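Local coordinates for myosin-17 (Arabidopsis thaliana, PDB 7KFL), which is a plant class XI myosin, probably an actin-based motor whose globular tail domain recognises cargo, at residues 237-240 with 241-245; 245-248 with 249-252. One frame throughout, in Å; residues are numbered along the deposited sequence.

Contact 1: 237-240 with 241-245; sequences FLVR and KVFTQ
Phe237 to Arg240 bond to Lys241 to Thr244 in regular i to i+4 alpha-helical fashion; the straightest of these bonds, Phe243 N to Val239 O, has an N-H...O angle of 171°. Lys241 runs back along the helix to Phe237. Its chain bends at chi2 (-38°), which brings CE over one face of the phenylalanine ring, 3.7 Å from the ring centroid. This is a CH-pi contact, offset toward the rim, with CE 3.2 Å from Phe237 CZ. The Phe237 ring is set for it by chi1 of 175°, which places CG beside its own carbonyl carbon. With an alanine at Lys241 the CE methylene over this ring face would be gone, and the face would probably lose its CH-pi partner on the helix. On another side of the helix, Val239 and Phe243 lie side by side and point the same way. Val239 CG1 meets the ring edge in plane, 3.5 Å from Phe243 CE2. The contact belongs to helix 236-260, a long helix of the globular tail, the cargo-binding domain of this myosin. The Val239 and Phe243 side is covered by Leu226 and Met229 of helix 205-231. Thr244 turns its hydroxyl back on the helix: OG1 donates to Arg240 O at 2.6 Å. Thr244 N reaches the same oxygen from the opposite face of its carbonyl plane, so two bonds grip it. Phe237 CA lies over one face of the Arg240 guanidinium, toward its rim, and Arg240 NH1 bonds to Glu290 O.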
ATOM      1  N   PHE A 237      -1.084  -2.949 -10.965  1.00 57.96           N
ATOM      2  CA  PHE A 237      -1.507  -1.568 -10.608  1.00 57.73           C
ATOM      3  C   PHE A 237      -1.833  -1.482  -9.110  1.00 56.23           C
ATOM      4  O   PHE A 237      -1.318  -0.568  -8.437  1.00 55.46           O
ATOM      5  CB  PHE A 237      -2.705  -1.144 -11.462  1.00 59.12           C
ATOM      6  CG  PHE A 237      -3.289   0.198 -11.104  1.00 60.56           C
ATOM      7  CD1 PHE A 237      -4.232   0.315 -10.092  1.00 61.00           C
ATOM      8  CD2 PHE A 237      -2.892   1.348 -11.772  1.00 62.08           C
ATOM      9  CE1 PHE A 237      -4.763   1.549  -9.755  1.00 61.69           C
ATOM     10  CE2 PHE A 237      -3.426   2.582 -11.436  1.00 62.61           C
ATOM     11  CZ  PHE A 237      -4.363   2.680 -10.430  1.00 62.81           C
ATOM     12  N   LEU A 238      -2.672  -2.394  -8.610  1.00 55.30           N
ATOM     13  CA  LEU A 238      -3.097  -2.431  -7.182  1.00 54.86           C
ATOM     14  C   LEU A 238      -1.896  -2.755  -6.287  1.00 54.17           C
ATOM     15  O   LEU A 238      -1.847  -2.214  -5.168  1.00 52.71           O
ATOM     16  CB  LEU A 238      -4.212  -3.464  -6.982  1.00 54.54           C
ATOM     17  CG  LEU A 238      -5.639  -2.984  -7.244  1.00 54.75           C
ATOM     18  CD1 LEU A 238      -6.644  -3.917  -6.583  1.00 54.80           C
ATOM     19  CD2 LEU A 238      -5.854  -1.559  -6.755  1.00 54.93           C
ATOM     20  N   VAL A 239      -0.974  -3.600  -6.756  1.00 54.48           N
ATOM     21  CA  VAL A 239       0.234  -4.022  -5.985  1.00 54.92           C
ATOM     22  C   VAL A 239       1.204  -2.834  -5.911  1.00 54.58           C
ATOM     23  O   VAL A 239       1.794  -2.628  -4.831  1.00 54.44           O
ATOM     24  CB  VAL A 239       0.891  -5.277  -6.595  1.00 55.97           C
ATOM     25  CG1 VAL A 239       2.138  -5.691  -5.826  1.00 56.47           C
ATOM     26  CG2 VAL A 239      -0.086  -6.441  -6.676  1.00 56.31           C
ATOM     27  N   ARG A 240       1.349  -2.080  -7.006  1.00 54.79           N
ATOM     28  CA  ARG A 240       2.160  -0.831  -7.073  1.00 54.32           C
ATOM     29  C   ARG A 240       1.706   0.142  -5.978  1.00 54.62           C
ATOM     30  O   ARG A 240       2.586   0.751  -5.338  1.00 55.74           O
ATOM     31  CB  ARG A 240       2.045  -0.157  -8.444  1.00 54.22           C
ATOM     32  CG  ARG A 240       2.840  -0.842  -9.544  1.00 54.64           C
ATOM     33  CD  ARG A 240       3.132   0.073 -10.719  1.00 55.32           C
ATOM     34  NE  ARG A 240       1.963   0.307 -11.559  1.00 56.05           N
ATOM     35  CZ  ARG A 240       1.470  -0.551 -12.452  1.00 56.68           C
ATOM     36  NH1 ARG A 240       2.030  -1.736 -12.635  1.00 56.73           N
ATOM     37  NH2 ARG A 240       0.399  -0.224 -13.155  1.00 57.46           N
ATOM     38  N   LYS A 241       0.391   0.292  -5.779  1.00 54.42           N
ATOM     39  CA  LYS A 241      -0.193   1.193  -4.748  1.00 54.38           C
ATOM     40  C   LYS A 241       0.247   0.719  -3.359  1.00 52.92           C
ATOM     41  O   LYS A 241       0.831   1.536  -2.627  1.00 53.32           O
ATOM     42  CB  LYS A 241      -1.722   1.238  -4.819  1.00 55.95           C
ATOM     43  CG  LYS A 241      -2.321   1.731  -6.132  1.00 57.79           C
ATOM     44  CD  LYS A 241      -1.571   2.867  -6.795  1.00 58.91           C
ATOM     45  CE  LYS A 241      -2.272   3.363  -8.041  1.00 60.57           C
ATOM     46  NZ  LYS A 241      -1.674   4.616  -8.562  1.00 62.02           N
ATOM     47  N   VAL A 242      -0.000  -0.556  -3.034  1.00 51.90           N
ATOM     48  CA  VAL A 242       0.241  -1.148  -1.682  1.00 51.23           C
ATOM     49  C   VAL A 242       1.664  -0.794  -1.238  1.00 50.19           C
ATOM     50  O   VAL A 242       1.816  -0.189  -0.160  1.00 50.01           O
ATOM     51  CB  VAL A 242       0.023  -2.675  -1.656  1.00 51.68           C
ATOM     52  CG1 VAL A 242       0.342  -3.268  -0.291  1.00 52.00           C
ATOM     53  CG2 VAL A 242      -1.387  -3.066  -2.065  1.00 52.32           C
ATOM     54  N   PHE A 243       2.664  -1.149  -2.048  1.00 49.92           N
ATOM     55  CA  PHE A 243       4.104  -1.043  -1.688  1.00 49.82           C
ATOM     56  C   PHE A 243       4.520   0.432  -1.631  1.00 49.20           C
ATOM     57  O   PHE A 243       5.299   0.779  -0.718  1.00 48.46           O
ATOM     58  CB  PHE A 243       4.958  -1.898  -2.629  1.00 50.19           C
ATOM     59  CG  PHE A 243       4.863  -3.374  -2.335  1.00 50.37           C
ATOM     60  CD1 PHE A 243       5.328  -3.880  -1.129  1.00 50.47           C
ATOM     61  CD2 PHE A 243       4.291  -4.252  -3.242  1.00 50.51           C
ATOM     62  CE1 PHE A 243       5.229  -5.232  -0.840  1.00 50.28           C
ATOM     63  CE2 PHE A 243       4.196  -5.604  -2.953  1.00 50.95           C
ATOM     64  CZ  PHE A 243       4.666  -6.092  -1.754  1.00 50.70           C
ATOM     65  N   THR A 244       3.998   1.270  -2.537  1.00 48.19           N
ATOM     66  CA  THR A 244       4.217   2.744  -2.540  1.00 47.63           C
ATOM     67  C   THR A 244       3.709   3.326  -1.215  1.00 46.89           C
ATOM     68  O   THR A 244       4.434   4.136  -0.617  1.00 46.75           O
ATOM     69  CB  THR A 244       3.558   3.419  -3.748  1.00 47.47           C
ATOM     70  OG1 THR A 244       4.081   2.823  -4.935  1.00 48.18           O
ATOM     71  CG2 THR A 244       3.798   4.912  -3.793  1.00 47.49           C
ATOM     72  N   GLN A 245       2.520   2.910  -0.770  1.00 47.30           N
ATOM     73  CA  GLN A 245       1.906   3.350   0.514  1.00 48.00           C
ATOM     74  C   GLN A 245       2.701   2.786   1.701  1.00 48.46           C
ATOM     75  O   GLN A 245       2.735   3.454   2.750  1.00 49.83           O
ATOM     76  CB  GLN A 245       0.433   2.937   0.582  1.00 47.80           C
ATOM     77  CG  GLN A 245      -0.463   3.735  -0.356  1.00 48.22           C
ATOM     78  CD  GLN A 245      -1.912   3.737   0.067  1.00 48.82           C
ATOM     79  OE1 GLN A 245      -2.422   2.766   0.625  1.00 49.25           O
ATOM     80  NE2 GLN A 245      -2.596   4.837  -0.204  1.00 48.58           N
TER

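Contact 2: 245-248 with 249-252; sequences QIFS and FINV
Phe247 and Ile250 meet three residues apart on one side of the helix, with Ile250 CD1 lying over one face of the Phe247 ring, 4.3 Å from Phe247 CD1. Ile250 CG1 sits beside its own backbone N (chi1 -75°), and the extended chi2 carries CD1 back toward the preceding turn. There the same methyl also comes to 4.4 Å from Ile246 CG2, so it lies near both side chains. Phe249 is turned differently. Its ring leads away from the earlier turn, and Ile246 O lies at the ring edge, near the ring plane; Phe249 CB is 3.2 Å from that oxygen. Four i to i+4 backbone bonds carry helix 236-260 through this part of the DIL domain. Asn251 N to Phe247 O is the shortest, at 2.8 Å. Phe249 N to Gln245 O is longer, 3.3 Å. The apolar side chains pack against neighbouring helices: Ile246 and Phe249 touch helix 150-186, while Phe247 and Ile250 touch helix 267-287, where the Phe247 ring also meets Trp283. Val252 places CG2 3.2 Å from Ser248 O, the acceptor of its own backbone N-H. The polar side chains turn to other partners. Ser248 OG is bonded to Asp381 N and Asn251 OD1 to Ile302 N, which ties these buried groups to the chain around the helix.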
ATOM      1  N   GLN A 245       2.520   2.910  -0.770  1.00 47.30           N
ATOM      2  CA  GLN A 245       1.906   3.350   0.514  1.00 48.00           C
ATOM      3  C   GLN A 245       2.701   2.786   1.701  1.00 48.46           C
ATOM      4  O   GLN A 245       2.735   3.454   2.750  1.00 49.83           O
ATOM      5  CB  GLN A 245       0.433   2.937   0.582  1.00 47.80           C
ATOM      6  CG  GLN A 245      -0.463   3.735  -0.356  1.00 48.22           C
ATOM      7  CD  GLN A 245      -1.912   3.737   0.067  1.00 48.82           C
ATOM      8  OE1 GLN A 245      -2.422   2.766   0.625  1.00 49.25           O
ATOM      9  NE2 GLN A 245      -2.596   4.837  -0.204  1.00 48.58           N
ATOM     10  N   ILE A 246       3.315   1.608   1.549  1.00 49.03           N
ATOM     11  CA  ILE A 246       4.103   0.929   2.622  1.00 49.18           C
ATOM     12  C   ILE A 246       5.475   1.605   2.760  1.00 48.90           C
ATOM     13  O   ILE A 246       5.936   1.761   3.906  1.00 48.01           O
ATOM     14  CB  ILE A 246       4.218  -0.583   2.342  1.00 49.64           C
ATOM     15  CG1 ILE A 246       2.880  -1.291   2.564  1.00 50.19           C
ATOM     16  CG2 ILE A 246       5.328  -1.216   3.170  1.00 50.15           C
ATOM     17  CD1 ILE A 246       2.535  -1.517   4.019  1.00 50.34           C
ATOM     18  N   PHE A 247       6.113   1.972   1.644  1.00 48.65           N
ATOM     19  CA  PHE A 247       7.422   2.679   1.634  1.00 48.62           C
ATOM     20  C   PHE A 247       7.230   4.090   2.205  1.00 48.45           C
ATOM     21  O   PHE A 247       8.139   4.578   2.910  1.00 48.53           O
ATOM     22  CB  PHE A 247       8.051   2.668   0.238  1.00 48.77           C
ATOM     23  CG  PHE A 247       8.961   1.492  -0.014  1.00 49.13           C
ATOM     24  CD1 PHE A 247       8.481   0.193   0.069  1.00 49.16           C
ATOM     25  CD2 PHE A 247      10.300   1.678  -0.326  1.00 49.69           C
ATOM     26  CE1 PHE A 247       9.317  -0.890  -0.158  1.00 49.43           C
ATOM     27  CE2 PHE A 247      11.135   0.594  -0.555  1.00 49.76           C
ATOM     28  CZ  PHE A 247      10.642  -0.688  -0.470  1.00 49.74           C
ATOM     29  N   SER A 248       6.079   4.708   1.925  1.00 48.25           N
ATOM     30  CA  SER A 248       5.586   5.943   2.594  1.00 48.03           C
ATOM     31  C   SER A 248       5.680   5.770   4.117  1.00 47.48           C
ATOM     32  O   SER A 248       6.295   6.629   4.772  1.00 48.01           O
ATOM     33  CB  SER A 248       4.180   6.282   2.155  1.00 48.24           C
ATOM     34  OG  SER A 248       3.414   6.802   3.231  1.00 48.63           O
ATOM     35  N   PHE A 249       5.113   4.683   4.647  1.00 46.77           N
ATOM     36  CA  PHE A 249       5.125   4.322   6.091  1.00 46.90           C
ATOM     37  C   PHE A 249       6.573   4.195   6.588  1.00 47.42           C
ATOM     38  O   PHE A 249       6.894   4.755   7.655  1.00 47.27           O
ATOM     39  CB  PHE A 249       4.318   3.041   6.318  1.00 46.74           C
ATOM     40  CG  PHE A 249       4.482   2.409   7.676  1.00 47.09           C
ATOM     41  CD1 PHE A 249       3.829   2.926   8.784  1.00 47.91           C
ATOM     42  CD2 PHE A 249       5.274   1.283   7.841  1.00 47.30           C
ATOM     43  CE1 PHE A 249       3.973   2.337  10.031  1.00 48.44           C
ATOM     44  CE2 PHE A 249       5.418   0.696   9.090  1.00 48.31           C
ATOM     45  CZ  PHE A 249       4.766   1.223  10.182  1.00 48.36           C
ATOM     46  N   ILE A 250       7.423   3.482   5.844  1.00 47.86           N
ATOM     47  CA  ILE A 250       8.861   3.264   6.196  1.00 48.89           C
ATOM     48  C   ILE A 250       9.559   4.626   6.259  1.00 49.25           C
ATOM     49  O   ILE A 250      10.251   4.893   7.263  1.00 49.67           O
ATOM     50  CB  ILE A 250       9.541   2.303   5.198  1.00 49.02           C
ATOM     51  CG1 ILE A 250       9.104   0.855   5.442  1.00 48.92           C
ATOM     52  CG2 ILE A 250      11.057   2.445   5.243  1.00 49.23           C
ATOM     53  CD1 ILE A 250       9.421  -0.087   4.303  1.00 49.32           C
ATOM     54  N   ASN A 251       9.377   5.447   5.222  1.00 49.25           N
ATOM     55  CA  ASN A 251       9.974   6.803   5.096  1.00 48.89           C
ATOM     56  C   ASN A 251       9.638   7.632   6.339  1.00 49.12           C
ATOM     57  O   ASN A 251      10.534   8.328   6.842  1.00 50.05           O
ATOM     58  CB  ASN A 251       9.475   7.524   3.843  1.00 48.40           C
ATOM     59  CG  ASN A 251      10.044   8.919   3.727  1.00 48.49           C
ATOM     60  OD1 ASN A 251      11.233   9.088   3.475  1.00 47.67           O
ATOM     61  ND2 ASN A 251       9.203   9.921   3.925  1.00 49.36           N
ATOM     62  N   VAL A 252       8.384   7.554   6.792  1.00 49.02           N
ATOM     63  CA  VAL A 252       7.825   8.319   7.945  1.00 48.90           C
ATOM     64  C   VAL A 252       8.505   7.847   9.234  1.00 49.19           C
ATOM     65  O   VAL A 252       9.020   8.701   9.970  1.00 50.60           O
ATOM     66  CB  VAL A 252       6.293   8.157   8.011  1.00 48.68           C
ATOM     67  CG1 VAL A 252       5.714   8.583   9.352  1.00 49.08           C
ATOM     68  CG2 VAL A 252       5.617   8.905   6.874  1.00 48.96           C
TER

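Both contacts are successive parts of helix 236-260, their centres 11 Å apart, and they share Gln245. Contact 1 lies near the start of the helix and is only partly buried; contact 2 is buried throughout. Contact 1 has a buried apolar side, but its other side carries partly exposed charged chains and a threonine hydroxyl bonded back to the helix. In contact 2 the meeting side chains are apolar, and the small polar ones bond to backbone of other segments. Both pack against helices 150-186 and 205-231, and Trp283 meets a phenylalanine ring from each. Gln245, at the junction, bonds to Arg171 and Ser383.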